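Diphosphomevalonate decarboxylase, putative (Trypanosoma brucei, PDB 2HKE) probably catalyses the ATP-dependent decarboxylation of (R)-5-diphosphomevalonate to isopentenyl diphosphate, a precursor of isoprenoids and sterols. Local coordinates at residues A[264-277]-A[288-300]. The protein carries 1 engineered substitution. Residues are numbered along the deposited sequence; the frame is centred on the assembly and turned at random.
With SO4 (sulfate ion), chain D.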
loop_
_atom_site.group_PDB
_atom_site.type_symbol
_atom_site.label_atom_id
_atom_site.label_comp_id
_atom_site.label_asym_id
_atom_site.label_seq_id
_atom_site.Cartn_x
_atom_site.Cartn_y
_atom_site.Cartn_z
ATOM N N TYR A 264 -6.899 -5.763 -14.185
ATOM C CA TYR A 264 -5.578 -5.870 -13.632
ATOM C C TYR A 264 -5.236 -7.311 -13.233
ATOM O O TYR A 264 -4.075 -7.627 -13.035
ATOM C CB TYR A 264 -5.486 -4.965 -12.404
ATOM C CG TYR A 264 -5.661 -3.508 -12.702
ATOM C CD1 TYR A 264 -4.857 -2.860 -13.623
ATOM C CD2 TYR A 264 -6.615 -2.755 -12.014
ATOM C CE1 TYR A 264 -5.017 -1.469 -13.871
ATOM C CE2 TYR A 264 -6.774 -1.403 -12.253
ATOM C CZ TYR A 264 -5.948 -0.750 -13.152
ATOM O OH TYR A 264 -6.152 0.609 -13.357
ATOM N N ALA A 265 -6.257 -8.125 -13.004
ATOM C CA ALA A 265 -6.071 -9.518 -12.563
ATOM C C ALA A 265 -5.735 -10.406 -13.755
ATOM O O ALA A 265 -6.167 -10.140 -14.869
ATOM C CB ALA A 265 -7.295 -9.989 -11.928
ATOM N N THR A 266 -4.933 -11.433 -13.498
ATOM C CA THR A 266 -4.635 -12.475 -14.470
ATOM C C THR A 266 -5.287 -13.760 -14.016
ATOM O O THR A 266 -5.865 -13.831 -12.938
ATOM C CB THR A 266 -3.154 -12.714 -14.529
ATOM O OG1 THR A 266 -2.719 -13.238 -13.254
ATOM C CG2 THR A 266 -2.380 -11.424 -14.892
ATOM N N GLU A 267 -5.141 -14.827 -14.795
ATOM C CA GLU A 267 -5.747 -16.085 -14.333
ATOM C C GLU A 267 -5.006 -16.623 -13.110
ATOM O O GLU A 267 -5.549 -17.438 -12.367
ATOM C CB GLU A 267 -5.748 -17.114 -15.435
ATOM C CG GLU A 267 -6.806 -16.826 -16.560
ATOM C CD GLU A 267 -8.252 -16.881 -16.080
ATOM O OE1 GLU A 267 -8.571 -17.660 -15.131
ATOM O OE2 GLU A 267 -9.102 -16.122 -16.649
ATOM N N ASP A 268 -3.739 -16.264 -12.964
ATOM C CA ASP A 268 -3.006 -16.621 -11.723
ATOM C C ASP A 268 -3.661 -15.952 -10.510
ATOM O O ASP A 268 -3.871 -16.607 -9.479
ATOM C CB ASP A 268 -1.560 -16.197 -11.783
ATOM C CG ASP A 268 -0.712 -17.073 -12.661
ATOM O OD1 ASP A 268 -1.090 -18.201 -12.976
ATOM O OD2 ASP A 268 0.359 -16.584 -13.040
ATOM N N SER A 269 -3.991 -14.668 -10.641
ATOM C CA SER A 269 -4.789 -13.968 -9.612
ATOM C C SER A 269 -6.052 -14.728 -9.246
ATOM O O SER A 269 -6.349 -14.949 -8.064
ATOM C CB SER A 269 -5.181 -12.564 -10.082
ATOM O OG SER A 269 -4.045 -11.836 -10.452
ATOM N N TYR A 270 -6.828 -15.101 -10.264
ATOM C CA TYR A 270 -8.084 -15.795 -10.050
ATOM C C TYR A 270 -7.883 -17.175 -9.469
ATOM O O TYR A 270 -8.674 -17.614 -8.615
ATOM C CB TYR A 270 -8.939 -15.880 -11.337
ATOM C CG TYR A 270 -9.314 -14.550 -11.935
ATOM C CD1 TYR A 270 -9.960 -13.583 -11.175
ATOM C CD2 TYR A 270 -9.014 -14.249 -13.264
ATOM C CE1 TYR A 270 -10.306 -12.350 -11.718
ATOM C CE2 TYR A 270 -9.356 -13.001 -13.818
ATOM C CZ TYR A 270 -10.013 -12.080 -13.053
ATOM O OH TYR A 270 -10.351 -10.864 -13.604
ATOM N N ALA A 271 -6.803 -17.844 -9.870
ATOM C CA ALA A 271 -6.520 -19.136 -9.268
ATOM C C ALA A 271 -6.183 -18.975 -7.766
ATOM O O ALA A 271 -6.531 -19.820 -6.963
ATOM C CB ALA A 271 -5.360 -19.773 -9.976
ATOM N N MET A 272 -5.482 -17.900 -7.420
ATOM C CA MET A 272 -5.180 -17.613 -6.008
ATOM C C MET A 272 -6.445 -17.400 -5.221
ATOM O O MET A 272 -6.559 -17.878 -4.091
ATOM C CB MET A 272 -4.192 -16.439 -5.867
ATOM C CG MET A 272 -2.739 -16.848 -6.058
ATOM S SD MET A 272 -2.049 -17.962 -4.840
ATOM C CE MET A 272 -1.961 -16.871 -3.370
ATOM N N ILE A 273 -7.431 -16.728 -5.813
ATOM C CA ILE A 273 -8.687 -16.520 -5.139
ATOM C C ILE A 273 -9.334 -17.891 -4.901
ATOM O O ILE A 273 -9.745 -18.187 -3.804
ATOM C CB ILE A 273 -9.608 -15.620 -5.951
ATOM C CG1 ILE A 273 -9.082 -14.182 -5.978
ATOM C CG2 ILE A 273 -11.051 -15.746 -5.454
ATOM C CD1 ILE A 273 -9.840 -13.294 -6.924
ATOM N N ARG A 274 -9.413 -18.719 -5.949
ATOM C CA ARG A 274 -9.997 -20.041 -5.812
ATOM C C ARG A 274 -9.289 -20.880 -4.761
ATOM O O ARG A 274 -9.967 -21.602 -4.001
ATOM C CB ARG A 274 -9.995 -20.790 -7.154
ATOM C CG ARG A 274 -10.836 -20.110 -8.170
ATOM C CD ARG A 274 -11.329 -21.064 -9.268
ATOM N NE ARG A 274 -10.265 -21.903 -9.799
ATOM C CZ ARG A 274 -9.383 -21.514 -10.707
ATOM N NH1 ARG A 274 -9.434 -20.296 -11.200
ATOM N NH2 ARG A 274 -8.460 -22.368 -11.137
ATOM N N LEU A 275 -7.956 -20.788 -4.722
ATOM C CA LEU A 275 -7.140 -21.563 -3.777
ATOM C C LEU A 275 -7.399 -21.153 -2.324
ATOM O O LEU A 275 -7.595 -22.007 -1.420
ATOM C CB LEU A 275 -5.669 -21.382 -4.122
ATOM C CG LEU A 275 -4.661 -22.185 -3.321
ATOM C CD1 LEU A 275 -5.045 -23.677 -3.172
ATOM C CD2 LEU A 275 -3.304 -22.030 -3.956
ATOM N N VAL A 276 -7.413 -19.861 -2.072
ATOM C CA VAL A 276 -7.686 -19.405 -0.715
ATOM C C VAL A 276 -9.059 -19.894 -0.297
ATOM O O VAL A 276 -9.237 -20.395 0.824
ATOM C CB VAL A 276 -7.583 -17.880 -0.609
ATOM C CG1 VAL A 276 -8.115 -17.375 0.727
ATOM C CG2 VAL A 276 -6.139 -17.472 -0.902
ATOM N N LYS A 277 -10.050 -19.727 -1.176
ATOM C CA LYS A 277 -11.403 -20.170 -0.864
ATOM C C LYS A 277 -11.480 -21.662 -0.567
ATOM O O LYS A 277 -12.140 -22.093 0.391
ATOM C CB LYS A 277 -12.349 -19.825 -2.017
ATOM C CG LYS A 277 -12.662 -18.342 -2.081
ATOM C CD LYS A 277 -13.567 -18.063 -3.275
ATOM C CE LYS A 277 -13.966 -16.606 -3.321
ATOM N NZ LYS A 277 -14.776 -16.366 -4.548
ATOM N N LEU A 288 -7.476 -17.692 6.061
ATOM C CA LEU A 288 -6.568 -17.025 5.105
ATOM C C LEU A 288 -7.426 -16.066 4.301
ATOM O O LEU A 288 -8.514 -16.434 3.894
ATOM C CB LEU A 288 -5.862 -18.059 4.194
ATOM C CG LEU A 288 -4.828 -17.575 3.188
ATOM C CD1 LEU A 288 -3.622 -16.818 3.907
ATOM C CD2 LEU A 288 -4.295 -18.738 2.322
ATOM N N ALA A 289 -6.955 -14.827 4.116
ATOM C CA ALA A 289 -7.642 -13.840 3.310
ATOM C C ALA A 289 -6.749 -13.347 2.216
ATOM O O ALA A 289 -5.522 -13.254 2.396
ATOM C CB ALA A 289 -8.083 -12.613 4.169
ATOM N N TYR A 290 -7.352 -13.057 1.055
ATOM C CA TYR A 290 -6.663 -12.412 -0.084
ATOM C C TYR A 290 -7.149 -10.960 -0.210
ATOM O O TYR A 290 -8.270 -10.623 0.187
ATOM C CB TYR A 290 -6.901 -13.165 -1.396
ATOM C CG TYR A 290 -8.343 -13.264 -1.794
ATOM C CD1 TYR A 290 -9.019 -12.151 -2.350
ATOM C CD2 TYR A 290 -9.070 -14.448 -1.565
ATOM C CE1 TYR A 290 -10.399 -12.253 -2.654
ATOM C CE2 TYR A 290 -10.411 -14.552 -1.894
ATOM C CZ TYR A 290 -11.063 -13.458 -2.455
ATOM O OH TYR A 290 -12.413 -13.603 -2.742
ATOM N N THR A 291 -6.295 -10.125 -0.799
ATOM C CA THR A 291 -6.729 -8.880 -1.371
ATOM C C THR A 291 -5.829 -8.532 -2.543
ATOM O O THR A 291 -4.644 -8.802 -2.497
ATOM C CB THR A 291 -6.845 -7.750 -0.351
ATOM O OG1 THR A 291 -7.555 -6.673 -0.952
ATOM C CG2 THR A 291 -5.484 -7.228 0.102
ATOM N N PHE A 292 -6.430 -7.984 -3.594
ATOM C CA PHE A 292 -5.744 -7.423 -4.729
ATOM C C PHE A 292 -5.990 -5.926 -4.751
ATOM O O PHE A 292 -7.089 -5.487 -4.429
ATOM C CB PHE A 292 -6.272 -8.050 -6.054
ATOM C CG PHE A 292 -6.027 -9.538 -6.139
ATOM C CD1 PHE A 292 -6.844 -10.403 -5.453
ATOM C CD2 PHE A 292 -4.949 -10.062 -6.856
ATOM C CE1 PHE A 292 -6.652 -11.760 -5.489
ATOM C CE2 PHE A 292 -4.731 -11.409 -6.877
ATOM C CZ PHE A 292 -5.562 -12.264 -6.187
ATOM N N ASP A 293 -4.983 -5.165 -5.166
ATOM C CA ASP A 293 -5.075 -3.689 -5.220
ATOM C C ASP A 293 -4.692 -3.124 -6.611
ATOM O O ASP A 293 -3.660 -2.501 -6.796
ATOM C CB ASP A 293 -4.172 -3.107 -4.120
ATOM C CG ASP A 293 -4.748 -1.824 -3.449
ATOM O OD1 ASP A 293 -5.944 -1.774 -3.080
ATOM O OD2 ASP A 293 -3.985 -0.825 -3.337
ATOM N N ALA A 294 -5.519 -3.294 -7.614
ATOM C CA ALA A 294 -5.198 -2.640 -8.924
ATOM C C ALA A 294 -3.945 -3.223 -9.567
ATOM O O ALA A 294 -3.113 -2.535 -10.179
ATOM C CB ALA A 294 -5.097 -1.074 -8.840
ATOM N N GLY A 295 -3.815 -4.528 -9.415
ATOM C CA GLY A 295 -2.672 -5.247 -9.936
ATOM C C GLY A 295 -2.970 -6.714 -9.801
ATOM O O GLY A 295 -4.035 -7.085 -9.301
ATOM N N ALA A 296 -2.031 -7.544 -10.240
ATOM C CA ALA A 296 -2.210 -8.973 -10.237
ATOM C C ALA A 296 -1.729 -9.605 -8.928
ATOM O O ALA A 296 -2.073 -10.735 -8.657
ATOM C CB ALA A 296 -1.438 -9.617 -11.410
ATOM N N ASN A 297 -0.895 -8.906 -8.165
ATOM C CA ASN A 297 -0.289 -9.511 -6.962
ATOM C C ASN A 297 -1.361 -9.784 -5.930
ATOM O O ASN A 297 -2.291 -8.979 -5.774
ATOM C CB ASN A 297 0.742 -8.591 -6.318
ATOM C CG ASN A 297 1.914 -8.260 -7.205
ATOM O OD1 ASN A 297 2.291 -9.015 -8.081
ATOM N ND2 ASN A 297 2.531 -7.100 -6.933
ATOM N N CYS A 298 -1.210 -10.889 -5.230
ATOM C CA CYS A 298 -2.133 -11.298 -4.221
ATOM C C CYS A 298 -1.543 -11.045 -2.828
ATOM O O CYS A 298 -0.591 -11.736 -2.359
ATOM C CB CYS A 298 -2.440 -12.758 -4.383
ATOM S SG CYS A 298 -3.749 -13.370 -3.292
ATOM N N PHE A 299 -2.140 -10.087 -2.144
ATOM C CA PHE A 299 -1.801 -9.856 -0.742
ATOM C C PHE A 299 -2.591 -10.864 0.047
ATOM O O PHE A 299 -3.673 -11.308 -0.399
ATOM C CB PHE A 299 -2.140 -8.440 -0.364
ATOM C CG PHE A 299 -1.091 -7.460 -0.778
ATOM C CD1 PHE A 299 -1.075 -6.948 -2.066
ATOM C CD2 PHE A 299 -0.075 -7.115 0.111
ATOM C CE1 PHE A 299 -0.049 -6.046 -2.446
ATOM C CE2 PHE A 299 0.938 -6.209 -0.235
ATOM C CZ PHE A 299 0.925 -5.670 -1.524
ATOM N N LEU A 300 -2.034 -11.319 1.162
ATOM C CA LEU A 300 -2.695 -12.326 1.975
ATOM C C LEU A 300 -2.599 -11.876 3.395
ATOM O O LEU A 300 -1.555 -11.333 3.784
ATOM C CB LEU A 300 -1.973 -13.666 1.852
ATOM C CG LEU A 300 -2.021 -14.278 0.475
ATOM C CD1 LEU A 300 -0.879 -15.279 0.325
ATOM C CD2 LEU A 300 -3.415 -14.940 0.203
HETATM S S SO4 D . -11.001 -25.442 -9.621
HETATM O O1 SO4 D . -11.940 -25.562 -10.729
HETATM O O2 SO4 D . -10.885 -26.721 -8.956
HETATM O O3 SO4 D . -9.712 -25.009 -10.168
HETATM O O4 SO4 D . -11.522 -24.422 -8.722
#
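The Y290 ring turns one face to I273. I273 CG1 stands over its centre in a CH-pi contact, 4.0 Å from the centroid and 8° off the ring normal. At the ring edge lie V276 CG1 and K277 CE. The Y290 side chain takes the position between its backbone N and carbonyl carbon (chi1 60°), which lays the ring against the helix. Its OH is held by D249.

F292 comes next. M272 CB lies at its ring edge. I273 CG1 also reaches F292 CE1, at 3.5 Å, so one methylene serves both rings. S269 packs its CB 3.4 Å from F292 CE2. The Y264 ring has A294 O over one face, 3.7 Å above the plane and near the rim. Its OH bonds to V197 O.

S269 OG makes the one hydrogen bond across the two segments, to A296 O at 2.9 Å. It lies in the carbonyl plane, on a lone pair. T266 and S269 also form a capping box: S269 N donates to T266 OG1, and T266 N to S269 OG. T266 thus caps the helix start, and S269 OG ties it to the loop.

V276 straddles the strand pair. CG1, anti to the backbone N, points at L288 O; CG2 touches L288 CD2 and L300 CD2, each at 3.9 Å. M272 CE meets C298 SG and L300 CD1.

R274 points away from the strands; its NE and NH2 bond to a sulfate ion, probably a crystallisation additive.

Helix 267-277 packs on one face of the five-stranded mixed sheet of the C-terminal domain (GHMP_C clan), nearly antiparallel (160°) to its outermost strand 288-291. Strand 298-303 links that strand to 183-189. Helix 237-256 flanks I273, Y290 and F292; helix 307-317 touches L288 and L300.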